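Local coordinates for flagellar brake protein YcgR (Klebsiella pneumoniae, PDB 5KEC) that probably activates transcription of the type 3 fimbriae genes in response to c-di-GMP, the second messenger that it binds, at residues Y135-I139 with A148-K152; T179-K185 with S206-R212. One frame throughout, in Å; residues are numbered along the deposited sequence.

In the fold
Contact 1 and contact 2 each lie in a beta hairpin of the C-terminal PilZ barrel, and they come one after the other along the chain. Contact 1 joins strands 134-142 and 146-151, contact 2 joins strands 177-193 and 199-210. Their centres are about 13 Å apart in one curled antiparallel sheet, because strand 146-151 pairs with strand 199-210. Where they meet, Leu149 CD1 packs 3.8 Å from Cys207 SG and 3.8 Å from Leu182 CD1, giving the hairpins a common apolar interior. Both also lead to the c-di-GMP site, empty in this apo model: the turn of the first hairpin and the strand ends beside it carry Asp141, Ser143 and Gly146, and the second contributes Ser206 and Cys207.

Contact 1: Y135-I139 with A148-K152; sequences YLFDI and ALMTK
The ring of Phe137 has the carbonyl oxygen of Met150 at its edge, near the ring plane, while Leu149 and Thr151 approach it obliquely. Thr151 CG2 comes nearest, 3.4 Å from Phe137 CE1. With chi1 at 180° the threonine's OG1 stands opposite the backbone N and heads for Leu136 O, while the methyl turns to the ring. Leu149 crosses Phe137 at about a right angle, its CB 3.5 Å from Phe137 CB. Ile205 of the neighbouring strand 199-210 also touches the phenylalanine, a large apolar residue well suited to this buried place.

Asp138 and Met150 form the hydrogen-bonded pair of the two strands. Asp138 N donates to Met150 O at 2.9 Å, and Met150 N returns a bond to Asp138 O at 2.8 Å. The same Asp138 O receives a CA-H...O contact from Leu149 CA at 3.1 Å. This is an antiparallel beta hairpin, and the DxSxxG signature of PilZ domains spans its turn and the adjoining strand ends, beginning with Asp141, whose OD1 accepts a weak hydrogen bond from Ala148 N. The two short segments run at 122° to one another, far from the 180° of an ideal antiparallel pair.

Side chains alternate between the two sheet faces, and the residue types match. Asp138 and Met150 share the partly exposed face, where a carboxylate can meet solvent and the flexible methionine leads away. On the buried face Ile139 and Leu149 lie side by side and point the same way, with Ile139 CG1 3.7 Å from Leu149 CD2. Beyond the paired residues a water donates to Leu136 O at 2.9 Å and hydrogen-bonds to Thr151 OG1, a hydroxyl that also bonds to Thr153 N.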
# COMPACT_ATOMS: atom_id res chain seq x y z
N TYR B 135 -23.43 7.52 6.55
CA TYR B 135 -22.39 7.08 7.48
C TYR B 135 -21.42 8.20 7.78
O TYR B 135 -21.24 9.13 6.99
CB TYR B 135 -21.63 5.86 6.97
CG TYR B 135 -20.86 6.08 5.69
CD1 TYR B 135 -19.70 6.86 5.66
CD2 TYR B 135 -21.28 5.50 4.50
CE1 TYR B 135 -19.00 7.06 4.49
CE2 TYR B 135 -20.59 5.68 3.33
CZ TYR B 135 -19.45 6.46 3.32
OH TYR B 135 -18.77 6.64 2.14
N LEU B 136 -20.77 8.09 8.93
CA LEU B 136 -19.76 9.05 9.34
C LEU B 136 -18.65 8.28 10.02
O LEU B 136 -18.92 7.40 10.83
CB LEU B 136 -20.37 10.07 10.30
CG LEU B 136 -19.37 11.07 10.89
CD1 LEU B 136 -18.68 11.83 9.77
CD2 LEU B 136 -20.07 12.02 11.84
N PHE B 137 -17.40 8.60 9.69
CA PHE B 137 -16.26 7.96 10.33
C PHE B 137 -15.25 9.00 10.80
O PHE B 137 -15.05 10.02 10.14
CB PHE B 137 -15.56 7.01 9.37
CG PHE B 137 -16.40 5.83 8.93
CD1 PHE B 137 -16.55 4.73 9.76
CD2 PHE B 137 -16.98 5.80 7.67
CE1 PHE B 137 -17.30 3.65 9.35
CE2 PHE B 137 -17.72 4.72 7.26
CZ PHE B 137 -17.89 3.64 8.10
N ASP B 138 -14.62 8.74 11.95
CA ASP B 138 -13.42 9.47 12.32
C ASP B 138 -12.27 8.94 11.50
O ASP B 138 -12.07 7.73 11.41
CB ASP B 138 -13.11 9.28 13.81
CG ASP B 138 -13.96 10.15 14.71
OD1 ASP B 138 -15.09 10.51 14.31
OD2 ASP B 138 -13.49 10.48 15.82
N ILE B 139 -11.50 9.84 10.89
CA ILE B 139 -10.27 9.43 10.22
C ILE B 139 -9.16 9.41 11.26
O ILE B 139 -8.65 10.46 11.66
CB ILE B 139 -9.92 10.38 9.07
CG1 ILE B 139 -11.03 10.36 8.02
CG2 ILE B 139 -8.57 10.00 8.43
CD1 ILE B 139 -10.75 11.23 6.82
N ALA B 148 -7.33 4.76 8.27
CA ALA B 148 -8.17 3.99 9.18
C ALA B 148 -9.34 4.86 9.60
O ALA B 148 -9.15 6.00 10.04
CB ALA B 148 -7.37 3.54 10.40
N LEU B 149 -10.54 4.32 9.46
CA LEU B 149 -11.76 5.03 9.83
C LEU B 149 -12.30 4.36 11.07
O LEU B 149 -12.17 3.15 11.23
CB LEU B 149 -12.78 4.96 8.71
CG LEU B 149 -12.26 5.37 7.33
CD1 LEU B 149 -13.26 5.04 6.23
CD2 LEU B 149 -11.90 6.86 7.31
N MET B 150 -12.90 5.15 11.96
CA MET B 150 -13.40 4.61 13.20
C MET B 150 -14.82 5.05 13.49
O MET B 150 -15.20 6.20 13.23
CB MET B 150 -12.47 5.00 14.35
CG MET B 150 -12.90 4.51 15.72
SD MET B 150 -11.53 4.56 16.90
CE MET B 150 -10.44 3.33 16.18
N THR B 151 -15.62 4.14 14.03
CA THR B 151 -16.97 4.44 14.44
C THR B 151 -17.43 3.43 15.49
O THR B 151 -16.92 2.31 15.54
CB THR B 151 -17.95 4.41 13.25
OG1 THR B 151 -19.27 4.72 13.71
CG2 THR B 151 -17.96 3.04 12.60
N LYS B 152 -18.39 3.82 16.31
CA LYS B 152 -18.94 2.89 17.29
C LYS B 152 -20.18 2.20 16.74
O LYS B 152 -20.66 1.22 17.31
CB LYS B 152 -19.24 3.62 18.61
CG LYS B 152 -18.01 4.28 19.22
CD LYS B 152 -18.35 5.17 20.41
CE LYS B 152 -18.81 4.35 21.60
NZ LYS B 152 -17.81 3.32 21.96
O HOH W 1 -20.11 7.43 13.48

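Contact 2: T179-K185 with S206-R212; sequences TIDLVVK and SCQFKFR
Arg212 reaches back to Thr179 and Asp181 at the end of an antiparallel beta hairpin of the PilZ barrel, formed by strands 177-193 and 199-210. From CB its chain leaves beside the backbone N (chi1 -63°) and runs extended to NE. CG and CD pass Thr179 O, with CD 3.8 Å from that oxygen. NE lies beside Asp181 OD2, in contact but not bonded, and CZ lies under the Thr179 methyl. Thr179 CG2 sits over one guanidinium face, toward its rim, 3.5 Å from Arg212 NH1. At the tip NH2 makes a long salt bridge with Asp181 OD1, 3.5 Å away at the guanidinium edge, although the two planes stand 55° apart. Asn167 joins both charges, its OD1 accepting from Arg212 NH2 and its N donating to Asp181 OD1.

Farther along, Val183 and Gln208 exchange two backbone bonds, while Lys185 N donates to Ser206 O at 2.8 Å; Ser206 and Cys207 contact c-di-GMP in the ligand-bound protein. Cys207, Leu182 and Phe209 share a face whose burial suits apolar side chains and a thiol; Leu182 CD2 abuts the Phe209 ring edge, 3.5 Å from Phe209 CD2. The partly exposed Gln208 and Lys210 stand on the other face, beside Val183.

Ile180 reaches both phenylalanines: its CD1 lies 3.6 Å from Phe209 CB and forms a CH-pi contact with Phe211, 3.8 Å from the ring centroid.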
# COMPACT_ATOMS: atom_id res chain seq x y z
N THR B 179 -13.51 14.17 -2.40
CA THR B 179 -14.40 13.06 -2.70
C THR B 179 -13.59 11.93 -3.32
O THR B 179 -12.83 12.15 -4.26
CB THR B 179 -15.54 13.49 -3.66
OG1 THR B 179 -16.33 14.50 -3.02
CG2 THR B 179 -16.44 12.31 -4.00
N ILE B 180 -13.74 10.73 -2.79
CA ILE B 180 -12.90 9.63 -3.22
C ILE B 180 -13.63 8.31 -3.06
O ILE B 180 -14.66 8.25 -2.39
CB ILE B 180 -11.61 9.59 -2.38
CG1 ILE B 180 -10.54 8.73 -3.05
CG2 ILE B 180 -11.92 9.12 -0.94
CD1 ILE B 180 -9.21 8.76 -2.35
N ASP B 181 -13.11 7.26 -3.69
CA ASP B 181 -13.64 5.92 -3.49
C ASP B 181 -12.73 5.13 -2.56
O ASP B 181 -11.50 5.18 -2.68
CB ASP B 181 -13.80 5.21 -4.83
CG ASP B 181 -14.70 5.96 -5.77
OD1 ASP B 181 -15.77 6.42 -5.32
OD2 ASP B 181 -14.33 6.12 -6.96
N LEU B 182 -13.33 4.43 -1.61
CA LEU B 182 -12.55 3.66 -0.65
C LEU B 182 -12.80 2.17 -0.83
O LEU B 182 -13.93 1.74 -1.05
CB LEU B 182 -12.89 4.07 0.78
CG LEU B 182 -12.74 5.55 1.13
CD1 LEU B 182 -13.34 5.82 2.51
CD2 LEU B 182 -11.28 5.98 1.07
N VAL B 183 -11.73 1.39 -0.73
CA VAL B 183 -11.85 -0.06 -0.74
C VAL B 183 -11.58 -0.57 0.66
O VAL B 183 -10.48 -0.41 1.19
CB VAL B 183 -10.84 -0.70 -1.72
CG1 VAL B 183 -10.89 -2.22 -1.61
CG2 VAL B 183 -11.13 -0.24 -3.15
N VAL B 184 -12.59 -1.17 1.27
CA VAL B 184 -12.47 -1.71 2.62
C VAL B 184 -11.51 -2.89 2.61
O VAL B 184 -11.66 -3.82 1.82
CB VAL B 184 -13.84 -2.15 3.16
CG1 VAL B 184 -13.70 -2.79 4.54
CG2 VAL B 184 -14.79 -0.95 3.21
N LYS B 185 -10.50 -2.84 3.48
CA LYS B 185 -9.48 -3.89 3.52
C LYS B 185 -9.56 -4.75 4.77
O LYS B 185 -9.36 -5.96 4.72
CB LYS B 185 -8.07 -3.30 3.41
CG LYS B 185 -7.69 -2.87 2.00
CD LYS B 185 -7.82 -4.05 1.06
CE LYS B 185 -7.59 -3.65 -0.38
NZ LYS B 185 -7.79 -4.82 -1.29
N SER B 206 -9.98 -0.29 7.97
CA SER B 206 -8.80 0.12 7.22
C SER B 206 -9.15 0.13 5.75
O SER B 206 -9.71 -0.84 5.23
CB SER B 206 -7.62 -0.83 7.48
OG SER B 206 -7.19 -0.71 8.82
N CYS B 207 -8.84 1.23 5.09
CA CYS B 207 -9.26 1.41 3.71
C CYS B 207 -8.11 1.77 2.80
O CYS B 207 -7.09 2.30 3.24
CB CYS B 207 -10.34 2.50 3.63
SG CYS B 207 -11.89 2.03 4.45
N GLN B 208 -8.27 1.45 1.52
CA GLN B 208 -7.31 1.83 0.52
C GLN B 208 -7.95 2.92 -0.32
O GLN B 208 -9.10 2.80 -0.73
CB GLN B 208 -6.96 0.62 -0.35
CG GLN B 208 -5.78 0.82 -1.27
CD GLN B 208 -5.54 -0.39 -2.16
OE1 GLN B 208 -5.97 -0.42 -3.31
NE2 GLN B 208 -4.85 -1.39 -1.63
N PHE B 209 -7.21 4.01 -0.55
CA PHE B 209 -7.69 5.10 -1.39
C PHE B 209 -7.75 4.67 -2.85
O PHE B 209 -6.80 4.09 -3.38
CB PHE B 209 -6.75 6.30 -1.28
CG PHE B 209 -6.81 7.01 0.04
CD1 PHE B 209 -5.67 7.55 0.59
CD2 PHE B 209 -8.01 7.15 0.71
CE1 PHE B 209 -5.71 8.21 1.81
CE2 PHE B 209 -8.07 7.81 1.93
CZ PHE B 209 -6.92 8.34 2.47
N LYS B 210 -8.88 4.95 -3.51
CA LYS B 210 -8.94 4.90 -4.96
C LYS B 210 -9.12 6.33 -5.47
O LYS B 210 -10.25 6.79 -5.66
CB LYS B 210 -10.09 4.01 -5.46
CG LYS B 210 -9.89 2.52 -5.25
CD LYS B 210 -8.66 2.00 -5.98
CE LYS B 210 -8.39 0.54 -5.64
NZ LYS B 210 -7.19 -0.00 -6.35
N PHE B 211 -8.01 7.03 -5.68
CA PHE B 211 -8.06 8.44 -6.07
C PHE B 211 -8.70 8.67 -7.43
O PHE B 211 -8.59 7.84 -8.34
CB PHE B 211 -6.66 9.06 -6.04
CG PHE B 211 -6.10 9.22 -4.66
CD1 PHE B 211 -6.47 10.28 -3.86
CD2 PHE B 211 -5.18 8.30 -4.16
CE1 PHE B 211 -5.95 10.44 -2.59
CE2 PHE B 211 -4.65 8.45 -2.89
CZ PHE B 211 -5.04 9.52 -2.10
N ARG B 212 -9.36 9.82 -7.57
CA ARG B 212 -10.00 10.18 -8.83
C ARG B 212 -9.06 11.01 -9.71
O ARG B 212 -9.18 11.00 -10.93
CB ARG B 212 -11.30 10.93 -8.57
CG ARG B 212 -12.34 10.11 -7.84
CD ARG B 212 -13.66 10.85 -7.74
NE ARG B 212 -14.72 9.98 -7.25
CZ ARG B 212 -15.99 10.35 -7.11
NH1 ARG B 212 -16.36 11.58 -7.44
NH2 ARG B 212 -16.88 9.48 -6.65
O HOH W 2 -10.02 11.47 -5.12